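Long-range contacts in CptN Toxin (Eubacterium rectale DSM 17629, PDB 4RMO), which is the toxin of a type III toxin-antitoxin system, held in complex with its pseudoknotted RNA antitoxin and probably acting as an endoribonuclease: residues A[52-57]-A[84-89]; A[75-80]-A[111-116]. One frame throughout, in Å; residues are numbered along the deposited sequence.

How the contacts relate
Both contacts are mostly buried and share one hairpin of the antiparallel sheet: strand 84-87 of contact 1 pairs with strand 75-78 of contact 2, and the centres of the two contacts lie about 13 Å apart. Contact 1 sets the first turn of helix 54-65 on that sheet through apolar side chains and a CH-pi contact, with no hydrogen bond between 52-57 and 84-89. Contact 2 ties the end of strand 75-78 to the loop before helix 116-134 by a leucine cluster and one carboxylate-hydroxyl bond. Each has a polar side facing RNA: lysine, arginine and tyrosine grip chain B directly in contact 1, whereas a calcium ion and its waters mediate much of the meeting with chain F in contact 2.

Contact 1. Residues A[52-57]-A[84-89]; sequences SRIDKY and ESAFLI. With nucleotides of chain B.
The Tyr57 ring is sandwiched between aliphatic groups: Leu88 CD2 stands 3.7 Å from the ring centroid, only 13° off the normal, in a CH-pi contact, while CG of Lys56 lies over the opposite face. At the edge, in the ring plane, O6 of G3 of chain B accepts a 2.6 Å hydrogen bond from Tyr57 OH. The Arg53 guanidinium has O3' of A1 of chain B over one face, and its NH1 bonds OP1 of A2 of chain B (2.9 Å) along a bent path of 131°. Lys56, with CG anti to the backbone N (chi1 170°) and the chain extended beyond it, brings NZ to three acceptors of chain B: OP2 of A2, and OP2 and N7 of G3, the last at 2.9 Å. Two phosphate oxygens and a base nitrogen around NZ probably favour the charged lysine. Behind it the contact is largely apolar: Tyr57 CB meets Ala86 CB at 3.9 Å. The Ile54 CD1 methyl rests against the backbone carbonyl Glu84 O at 3.6 Å, a van der Waals contact, the two side chains crossing at about a right angle. The first turn of helix 54-65 thus packs on strand 84-87, which runs between strands 44-51 and 75-78, while Phe87 and Ile89 reach helix 116-134.

Contact 2. Residues A[75-80]-A[111-116]; sequences HIVKLD and LRLTSE. With CA (calcium ion), chain Q; nucleotides of chain F.
A calcium site at the protein-RNA interface sits where strand 75-78 runs out and meets the loop leading into helix 116-134. Asp80 splits its carboxylate: OD1 binds the calcium at 2.5 Å, and OD2 accepts a hydrogen bond of 2.6 Å from Thr114 OG1 through its syn lone pair. OP2 of A14 of chain F and four waters complete the metal's ligands. One of them, water 3, donates to Thr114 OG1 at 2.7 Å, so this hydroxyl joins both carboxylate and metal shell. Thr114 has chi1 of 53°, which sets OG1 between the backbone N and carbonyl carbon, with CG2 over one face of the Arg112 guanidinium near its rim. Beneath the polar layer, Leu79 CD2 meets Leu113 CD1 at 4.0 Å, the two side chains crossing at about a right angle, and Leu79 CD1 meets Leu111 CD2. At the start of helix 116-134, Glu116 reads the Watson-Crick edge of G13 of chain F, its OE2 taking N1-H at 2.9 Å (169°) while its backbone N donates to O6. Asp80 OD1 and OP2 of A14 of chain F lie 3.0 Å apart, a repulsion the calcium probably offsets, and Thr114, a second-shell residue, probably orients the carboxylate through its bond to OD2.

Contact 1. Residues A[52-57]-A[84-89]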
loop_
_atom_site.group_PDB
_atom_site.type_symbol
_atom_site.label_atom_id
_atom_site.label_comp_id
_atom_site.label_asym_id
_atom_site.label_seq_id
_atom_site.Cartn_x
_atom_site.Cartn_y
_atom_site.Cartn_z
ATOM N N SER A 52 -22.739 -18.111 -7.060
ATOM C CA SER A 52 -23.463 -17.382 -6.007
ATOM C C SER A 52 -23.883 -18.249 -4.835
ATOM O O SER A 52 -24.726 -17.842 -4.054
ATOM C CB SER A 52 -24.662 -16.638 -6.611
ATOM O OG SER A 52 -25.525 -17.525 -7.253
ATOM N N ARG A 53 -23.374 -19.480 -4.732
ATOM C CA ARG A 53 -23.755 -20.378 -3.637
ATOM C C ARG A 53 -22.929 -20.067 -2.391
ATOM O O ARG A 53 -22.034 -20.816 -2.034
ATOM C CB ARG A 53 -23.600 -21.830 -4.044
ATOM C CG ARG A 53 -24.519 -22.154 -5.214
ATOM C CD ARG A 53 -24.654 -23.604 -5.588
ATOM N NE ARG A 53 -25.696 -23.727 -6.583
ATOM C CZ ARG A 53 -26.451 -24.791 -6.707
ATOM N NH1 ARG A 53 -26.240 -25.852 -5.923
ATOM N NH2 ARG A 53 -27.416 -24.788 -7.599
ATOM N N ILE A 54 -23.234 -18.932 -1.774
ATOM C CA ILE A 54 -22.380 -18.349 -0.775
ATOM C C ILE A 54 -22.361 -19.231 0.478
ATOM O O ILE A 54 -21.317 -19.390 1.082
ATOM C CB ILE A 54 -22.843 -16.924 -0.432
ATOM C CG1 ILE A 54 -22.865 -16.003 -1.668
ATOM C CG2 ILE A 54 -21.949 -16.284 0.619
ATOM C CD1 ILE A 54 -21.589 -16.050 -2.489
ATOM N N ASP A 55 -23.508 -19.794 0.841
ATOM C CA ASP A 55 -23.636 -20.696 1.994
ATOM C C ASP A 55 -22.661 -21.864 1.819
ATOM O O ASP A 55 -21.914 -22.179 2.751
ATOM C CB ASP A 55 -25.094 -21.158 2.250
ATOM C CG ASP A 55 -26.003 -20.025 2.752
ATOM O OD1 ASP A 55 -25.530 -19.074 3.384
ATOM O OD2 ASP A 55 -27.212 -20.066 2.505
ATOM N N LYS A 56 -22.570 -22.424 0.607
ATOM C CA LYS A 56 -21.668 -23.529 0.389
ATOM C C LYS A 56 -20.208 -23.070 0.473
ATOM O O LYS A 56 -19.381 -23.703 1.151
ATOM C CB LYS A 56 -21.906 -24.196 -0.965
ATOM C CG LYS A 56 -20.819 -25.212 -1.341
ATOM C CD LYS A 56 -21.127 -25.922 -2.643
ATOM C CE LYS A 56 -19.886 -26.676 -3.118
ATOM N NZ LYS A 56 -20.092 -27.388 -4.368
ATOM N N TYR A 57 -19.874 -21.985 -0.224
ATOM C CA TYR A 57 -18.476 -21.597 -0.349
ATOM C C TYR A 57 -17.900 -20.931 0.892
ATOM O O TYR A 57 -16.707 -21.039 1.135
ATOM C CB TYR A 57 -18.247 -20.822 -1.649
ATOM C CG TYR A 57 -18.337 -21.815 -2.827
ATOM C CD1 TYR A 57 -17.331 -22.719 -3.053
ATOM C CD2 TYR A 57 -19.491 -21.928 -3.590
ATOM C CE1 TYR A 57 -17.442 -23.696 -4.046
ATOM C CE2 TYR A 57 -19.618 -22.917 -4.571
ATOM C CZ TYR A 57 -18.558 -23.785 -4.821
ATOM O OH TYR A 57 -18.646 -24.757 -5.802
ATOM N N GLU A 84 -22.911 -10.591 -3.203
ATOM C CA GLU A 84 -21.732 -11.388 -2.915
ATOM C C GLU A 84 -21.558 -12.487 -3.949
ATOM O O GLU A 84 -22.515 -13.144 -4.322
ATOM C CB GLU A 84 -21.839 -11.989 -1.523
ATOM C CG GLU A 84 -21.545 -10.946 -0.462
ATOM C CD GLU A 84 -21.382 -11.543 0.917
ATOM O OE1 GLU A 84 -22.194 -12.413 1.308
ATOM O OE2 GLU A 84 -20.393 -11.198 1.584
ATOM N N SER A 85 -20.331 -12.662 -4.418
ATOM C CA SER A 85 -19.978 -13.719 -5.350
ATOM C C SER A 85 -18.755 -14.475 -4.859
ATOM O O SER A 85 -17.806 -13.864 -4.374
ATOM C CB SER A 85 -19.618 -13.124 -6.711
ATOM O OG SER A 85 -20.702 -12.400 -7.284
ATOM N N ALA A 86 -18.758 -15.792 -5.066
ATOM C CA ALA A 86 -17.631 -16.615 -4.815
ATOM C C ALA A 86 -16.787 -16.835 -6.073
ATOM O O ALA A 86 -17.297 -17.244 -7.088
ATOM C CB ALA A 86 -18.075 -17.949 -4.261
ATOM N N PHE A 87 -15.494 -16.541 -5.966
ATOM C CA PHE A 87 -14.521 -16.718 -7.007
ATOM C C PHE A 87 -13.909 -18.068 -6.735
ATOM O O PHE A 87 -13.265 -18.236 -5.701
ATOM C CB PHE A 87 -13.443 -15.667 -6.918
ATOM C CG PHE A 87 -13.854 -14.306 -7.424
ATOM C CD1 PHE A 87 -14.793 -13.529 -6.735
ATOM C CD2 PHE A 87 -13.243 -13.763 -8.529
ATOM C CE1 PHE A 87 -15.117 -12.276 -7.177
ATOM C CE2 PHE A 87 -13.558 -12.509 -8.977
ATOM C CZ PHE A 87 -14.515 -11.773 -8.314
ATOM N N LEU A 88 -14.163 -19.042 -7.606
ATOM C CA LEU A 88 -13.672 -20.389 -7.376
ATOM C C LEU A 88 -12.290 -20.481 -8.021
ATOM O O LEU A 88 -12.097 -21.050 -9.091
ATOM C CB LEU A 88 -14.603 -21.452 -7.888
ATOM C CG LEU A 88 -16.084 -21.410 -7.480
ATOM C CD1 LEU A 88 -16.788 -22.754 -7.711
ATOM C CD2 LEU A 88 -16.320 -20.906 -6.102
ATOM N N ILE A 89 -11.323 -19.905 -7.323
ATOM C CA ILE A 89 -9.982 -19.786 -7.837
ATOM C C ILE A 89 -9.408 -21.202 -8.022
ATOM O O ILE A 89 -8.633 -21.450 -8.947
ATOM C CB ILE A 89 -9.119 -18.949 -6.867
ATOM C CG1 ILE A 89 -9.816 -17.598 -6.626
ATOM C CG2 ILE A 89 -7.732 -18.752 -7.427
ATOM C CD1 ILE A 89 -9.032 -16.603 -5.783
ATOM P P A B 2 -22.933 -27.174 -6.320
ATOM O OP1 A B 2 -23.712 -26.901 -5.118
ATOM O OP2 A B 2 -21.714 -26.379 -6.609
ATOM O "O5'" A B 2 -22.486 -28.698 -6.391
ATOM C "C5'" A B 2 -23.444 -29.759 -6.152
ATOM C "C4'" A B 2 -22.817 -31.075 -6.527
ATOM O "O4'" A B 2 -22.413 -31.035 -7.931
ATOM C "C3'" A B 2 -21.516 -31.435 -5.796
ATOM O "O3'" A B 2 -21.695 -32.044 -4.533
ATOM C "C2'" A B 2 -20.889 -32.433 -6.752
ATOM O "O2'" A B 2 -21.534 -33.675 -6.708
ATOM C "C1'" A B 2 -21.214 -31.792 -8.096
ATOM N N9 A B 2 -20.170 -30.894 -8.547
ATOM C C8 A B 2 -20.149 -29.524 -8.526
ATOM N N7 A B 2 -19.074 -29.006 -9.068
ATOM C C5 A B 2 -18.367 -30.108 -9.521
ATOM C C6 A B 2 -17.144 -30.231 -10.199
ATOM N N6 A B 2 -16.388 -29.185 -10.556
ATOM N N1 A B 2 -16.722 -31.474 -10.511
ATOM C C2 A B 2 -17.480 -32.516 -10.154
ATOM N N3 A B 2 -18.650 -32.527 -9.513
ATOM C C4 A B 2 -19.045 -31.275 -9.232
ATOM P P G B 3 -20.859 -31.515 -3.250
ATOM O OP1 G B 3 -21.393 -32.169 -2.074
ATOM O OP2 G B 3 -20.796 -30.017 -3.284
ATOM O "O5'" G B 3 -19.381 -31.958 -3.598
ATOM C "C5'" G B 3 -19.039 -33.331 -3.807
ATOM C "C4'" G B 3 -17.688 -33.419 -4.488
ATOM O "O4'" G B 3 -17.776 -32.749 -5.778
ATOM C "C3'" G B 3 -16.539 -32.724 -3.778
ATOM O "O3'" G B 3 -15.890 -33.581 -2.838
ATOM C "C2'" G B 3 -15.597 -32.426 -4.930
ATOM O "O2'" G B 3 -14.783 -33.520 -5.296
ATOM C "C1'" G B 3 -16.577 -32.057 -6.040
ATOM N N9 G B 3 -16.869 -30.625 -6.082
ATOM C C8 G B 3 -17.869 -29.968 -5.417
ATOM N N7 G B 3 -17.843 -28.676 -5.596
ATOM C C5 G B 3 -16.774 -28.472 -6.456
ATOM C C6 G B 3 -16.265 -27.280 -7.008
ATOM O O6 G B 3 -16.696 -26.133 -6.886
ATOM N N1 G B 3 -15.163 -27.522 -7.825
ATOM C C2 G B 3 -14.602 -28.752 -8.043
ATOM N N2 G B 3 -13.520 -28.779 -8.833
ATOM N N3 G B 3 -15.067 -29.875 -7.526
ATOM C C4 G B 3 -16.157 -29.663 -6.759
ATOM O "O5'" A B 1 -22.405 -24.719 -10.245
ATOM C "C5'" A B 1 -23.832 -24.852 -9.948
ATOM C "C4'" A B 1 -24.264 -26.297 -9.844
ATOM O "O4'" A B 1 -24.134 -26.957 -11.126
ATOM C "C3'" A B 1 -23.475 -27.183 -8.887
ATOM O "O3'" A B 1 -23.945 -27.015 -7.563
ATOM C "C2'" A B 1 -23.765 -28.566 -9.438
ATOM O "O2'" A B 1 -25.050 -29.011 -9.084
ATOM C "C1'" A B 1 -23.720 -28.300 -10.940
ATOM N N9 A B 1 -22.398 -28.447 -11.532
ATOM C C8 A B 1 -21.577 -27.454 -12.007
ATOM N N7 A B 1 -20.448 -27.893 -12.511
ATOM C C5 A B 1 -20.542 -29.269 -12.387
ATOM C C6 A B 1 -19.656 -30.310 -12.712
ATOM N N6 A B 1 -18.470 -30.122 -13.281
ATOM N N1 A B 1 -20.049 -31.575 -12.445
ATOM C C2 A B 1 -21.247 -31.765 -11.869
ATOM N N3 A B 1 -22.154 -30.868 -11.492
ATOM C C4 A B 1 -21.738 -29.625 -11.781
#

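Contact 2. Residues A[75-80]-A[111-116]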
loop_
_atom_site.group_PDB
_atom_site.type_symbol
_atom_site.label_atom_id
_atom_site.label_comp_id
_atom_site.label_asym_id
_atom_site.label_seq_id
_atom_site.Cartn_x
_atom_site.Cartn_y
_atom_site.Cartn_z
ATOM N N HIS A 75 -12.499 -17.031 -2.818
ATOM C CA HIS A 75 -12.568 -15.668 -2.291
ATOM C C HIS A 75 -13.967 -15.121 -2.584
ATOM O O HIS A 75 -14.475 -15.210 -3.716
ATOM C CB HIS A 75 -11.504 -14.826 -2.961
ATOM C CG HIS A 75 -11.395 -13.443 -2.411
ATOM N ND1 HIS A 75 -10.803 -13.164 -1.196
ATOM C CD2 HIS A 75 -11.787 -12.256 -2.911
ATOM C CE1 HIS A 75 -10.873 -11.868 -0.956
ATOM N NE2 HIS A 75 -11.471 -11.295 -1.983
ATOM N N ILE A 76 -14.588 -14.586 -1.556
ATOM C CA ILE A 76 -15.956 -14.100 -1.621
ATOM C C ILE A 76 -15.923 -12.603 -1.449
ATOM O O ILE A 76 -15.333 -12.081 -0.502
ATOM C CB ILE A 76 -16.818 -14.737 -0.527
ATOM C CG1 ILE A 76 -17.006 -16.216 -0.844
ATOM C CG2 ILE A 76 -18.177 -14.074 -0.460
ATOM C CD1 ILE A 76 -17.616 -17.005 0.272
ATOM N N VAL A 77 -16.503 -11.901 -2.395
ATOM C CA VAL A 77 -16.567 -10.472 -2.319
ATOM C C VAL A 77 -17.836 -9.948 -2.990
ATOM O O VAL A 77 -18.406 -10.573 -3.895
ATOM C CB VAL A 77 -15.302 -9.851 -2.948
ATOM C CG1 VAL A 77 -15.263 -10.054 -4.445
ATOM C CG2 VAL A 77 -15.196 -8.367 -2.625
ATOM N N LYS A 78 -18.296 -8.799 -2.517
ATOM C CA LYS A 78 -19.466 -8.135 -3.064
ATOM C C LYS A 78 -19.032 -7.469 -4.350
ATOM O O LYS A 78 -18.120 -6.634 -4.342
ATOM C CB LYS A 78 -19.964 -7.094 -2.055
ATOM C CG LYS A 78 -21.458 -6.970 -1.927
ATOM C CD LYS A 78 -21.869 -5.968 -0.843
ATOM C CE LYS A 78 -21.817 -6.653 0.510
ATOM N NZ LYS A 78 -22.304 -5.871 1.675
ATOM N N LEU A 79 -19.702 -7.791 -5.446
ATOM C CA LEU A 79 -19.413 -7.108 -6.733
ATOM C C LEU A 79 -20.172 -5.789 -6.829
ATOM O O LEU A 79 -20.982 -5.452 -5.963
ATOM C CB LEU A 79 -19.795 -7.984 -7.915
ATOM C CG LEU A 79 -19.174 -9.377 -7.898
ATOM C CD1 LEU A 79 -19.532 -10.097 -9.178
ATOM C CD2 LEU A 79 -17.660 -9.267 -7.749
ATOM N N ASP A 80 -19.941 -5.067 -7.908
ATOM C CA ASP A 80 -20.569 -3.774 -8.126
ATOM C C ASP A 80 -22.109 -3.874 -8.379
ATOM O O ASP A 80 -22.781 -2.858 -8.427
ATOM C CB ASP A 80 -19.877 -3.023 -9.274
ATOM C CG ASP A 80 -18.393 -2.739 -8.995
ATOM O OD1 ASP A 80 -18.009 -2.806 -7.823
ATOM O OD2 ASP A 80 -17.635 -2.447 -9.928
ATOM N N LEU A 111 -19.812 -5.197 -16.463
ATOM C CA LEU A 111 -19.508 -5.487 -15.076
ATOM C C LEU A 111 -18.029 -5.836 -14.952
ATOM O O LEU A 111 -17.502 -6.639 -15.705
ATOM C CB LEU A 111 -20.322 -6.655 -14.563
ATOM C CG LEU A 111 -20.278 -6.892 -13.071
ATOM C CD1 LEU A 111 -20.975 -5.769 -12.328
ATOM C CD2 LEU A 111 -20.936 -8.210 -12.694
ATOM N N ARG A 112 -17.363 -5.223 -13.998
ATOM C CA ARG A 112 -15.980 -5.528 -13.752
ATOM C C ARG A 112 -15.645 -5.286 -12.268
ATOM O O ARG A 112 -16.471 -4.754 -11.489
ATOM C CB ARG A 112 -15.105 -4.761 -14.730
ATOM C CG ARG A 112 -15.053 -3.278 -14.493
ATOM C CD ARG A 112 -14.957 -2.441 -15.769
ATOM N NE ARG A 112 -16.257 -1.802 -15.817
ATOM C CZ ARG A 112 -16.542 -0.547 -15.491
ATOM N NH1 ARG A 112 -15.612 0.332 -15.185
ATOM N NH2 ARG A 112 -17.801 -0.174 -15.513
ATOM N N LEU A 113 -14.506 -5.802 -11.840
ATOM C CA LEU A 113 -14.116 -5.669 -10.423
ATOM C C LEU A 113 -13.359 -4.329 -10.320
ATOM O O LEU A 113 -12.161 -4.285 -10.440
ATOM C CB LEU A 113 -13.280 -6.855 -9.984
ATOM C CG LEU A 113 -13.039 -6.955 -8.499
ATOM C CD1 LEU A 113 -14.308 -7.170 -7.723
ATOM C CD2 LEU A 113 -12.096 -8.123 -8.249
ATOM N N THR A 114 -14.105 -3.231 -10.114
ATOM C CA THR A 114 -13.521 -1.883 -10.107
ATOM C C THR A 114 -12.717 -1.600 -8.844
ATOM O O THR A 114 -11.790 -0.797 -8.892
ATOM C CB THR A 114 -14.613 -0.806 -10.212
ATOM O OG1 THR A 114 -15.621 -1.020 -9.190
ATOM C CG2 THR A 114 -15.244 -0.843 -11.572
ATOM N N SER A 115 -13.082 -2.230 -7.720
ATOM C CA SER A 115 -12.311 -2.102 -6.485
ATOM C C SER A 115 -10.922 -2.737 -6.629
ATOM O O SER A 115 -10.765 -3.956 -6.490
ATOM C CB SER A 115 -13.050 -2.741 -5.318
ATOM O OG SER A 115 -14.223 -2.026 -4.974
ATOM N N GLU A 116 -9.921 -1.909 -6.894
ATOM C CA GLU A 116 -8.580 -2.402 -7.113
ATOM C C GLU A 116 -8.034 -3.239 -5.973
ATOM O O GLU A 116 -7.299 -4.190 -6.219
ATOM C CB GLU A 116 -7.598 -1.293 -7.447
ATOM C CG GLU A 116 -7.891 -0.599 -8.764
ATOM C CD GLU A 116 -7.017 0.649 -8.950
ATOM O OE1 GLU A 116 -5.780 0.489 -8.919
ATOM O OE2 GLU A 116 -7.540 1.771 -9.098
HETATM CA CA CA Q . -18.358 -0.979 -6.192
ATOM P P G F 13 -17.943 6.434 -4.592
ATOM O OP1 G F 13 -18.517 7.788 -4.796
ATOM O OP2 G F 13 -18.602 5.493 -3.672
ATOM O "O5'" G F 13 -17.807 5.850 -6.061
ATOM C "C5'" G F 13 -17.745 4.429 -6.274
ATOM C "C4'" G F 13 -17.260 4.172 -7.665
ATOM O "O4'" G F 13 -15.847 4.442 -7.701
ATOM C "C3'" G F 13 -17.417 2.741 -8.174
ATOM O "O3'" G F 13 -18.709 2.595 -8.780
ATOM C "C2'" G F 13 -16.300 2.642 -9.196
ATOM O "O2'" G F 13 -16.707 3.239 -10.411
ATOM C "C1'" G F 13 -15.209 3.503 -8.559
ATOM N N9 G F 13 -14.207 2.776 -7.783
ATOM C C8 G F 13 -14.363 2.138 -6.574
ATOM N N7 G F 13 -13.255 1.608 -6.130
ATOM C C5 G F 13 -12.309 1.938 -7.095
ATOM C C6 G F 13 -10.928 1.634 -7.171
ATOM O O6 G F 13 -10.230 0.981 -6.369
ATOM N N1 G F 13 -10.353 2.164 -8.323
ATOM C C2 G F 13 -11.018 2.900 -9.272
ATOM N N2 G F 13 -10.303 3.294 -10.330
ATOM N N3 G F 13 -12.308 3.164 -9.227
ATOM C C4 G F 13 -12.881 2.686 -8.103
ATOM P P A F 14 -19.550 1.237 -8.615
ATOM O OP1 A F 14 -20.818 1.539 -7.956
ATOM O OP2 A F 14 -18.677 0.156 -8.008
ATOM O "O5'" A F 14 -19.840 0.857 -10.131
ATOM C "C5'" A F 14 -18.754 0.544 -11.015
ATOM C "C4'" A F 14 -19.269 0.372 -12.421
ATOM O "O4'" A F 14 -20.298 -0.655 -12.427
ATOM C "C3'" A F 14 -19.969 1.599 -12.968
ATOM O "O3'" A F 14 -19.078 2.534 -13.538
ATOM C "C2'" A F 14 -20.898 0.991 -14.010
ATOM O "O2'" A F 14 -20.228 0.714 -15.218
ATOM C "C1'" A F 14 -21.334 -0.291 -13.315
ATOM N N9 A F 14 -22.601 -0.197 -12.568
ATOM C C8 A F 14 -22.886 -0.548 -11.269
ATOM N N7 A F 14 -24.154 -0.418 -10.954
ATOM C C5 A F 14 -24.747 0.015 -12.137
ATOM C C6 A F 14 -26.087 0.312 -12.480
ATOM N N6 A F 14 -27.099 0.246 -11.620
ATOM N N1 A F 14 -26.346 0.676 -13.755
ATOM C C2 A F 14 -25.322 0.768 -14.612
ATOM N N3 A F 14 -24.026 0.495 -14.416
ATOM C C4 A F 14 -23.808 0.116 -13.144
ATOM P P G F 36 -15.045 -0.826 -1.502
ATOM O OP1 G F 36 -14.097 -1.956 -1.721
ATOM O OP2 G F 36 -15.997 -0.506 -2.601
ATOM O "O5'" G F 36 -15.834 -1.111 -0.159
ATOM C "C5'" G F 36 -15.160 -1.677 0.954
ATOM C "C4'" G F 36 -15.663 -1.046 2.229
ATOM O "O4'" G F 36 -15.157 0.319 2.336
ATOM C "C3'" G F 36 -17.161 -0.879 2.353
ATOM O "O3'" G F 36 -17.756 -2.105 2.756
ATOM C "C2'" G F 36 -17.250 0.191 3.428
ATOM O "O2'" G F 36 -17.008 -0.357 4.701
ATOM C "C1'" G F 36 -16.109 1.118 3.023
ATOM N N9 G F 36 -16.496 2.216 2.139
ATOM C C8 G F 36 -16.215 2.340 0.799
ATOM N N7 G F 36 -16.676 3.446 0.277
ATOM C C5 G F 36 -17.255 4.114 1.348
ATOM C C6 G F 36 -17.894 5.376 1.404
ATOM O O6 G F 36 -18.056 6.207 0.491
ATOM N N1 G F 36 -18.344 5.663 2.690
ATOM C C2 G F 36 -18.223 4.831 3.773
ATOM N N2 G F 36 -18.719 5.292 4.920
ATOM N N3 G F 36 -17.601 3.664 3.744
ATOM C C4 G F 36 -17.150 3.368 2.507
HETATM O O HOH W 1 -18.568 -3.085 -12.539
HETATM O O HOH W 2 -15.685 -4.006 -7.238
HETATM O O HOH W 3 -15.962 -0.648 -6.530
HETATM O O HOH W 4 -20.806 -0.876 -5.912
HETATM O O HOH W 5 -18.585 1.167 -5.196
HETATM O O HOH W 6 -17.298 -2.052 -4.212
#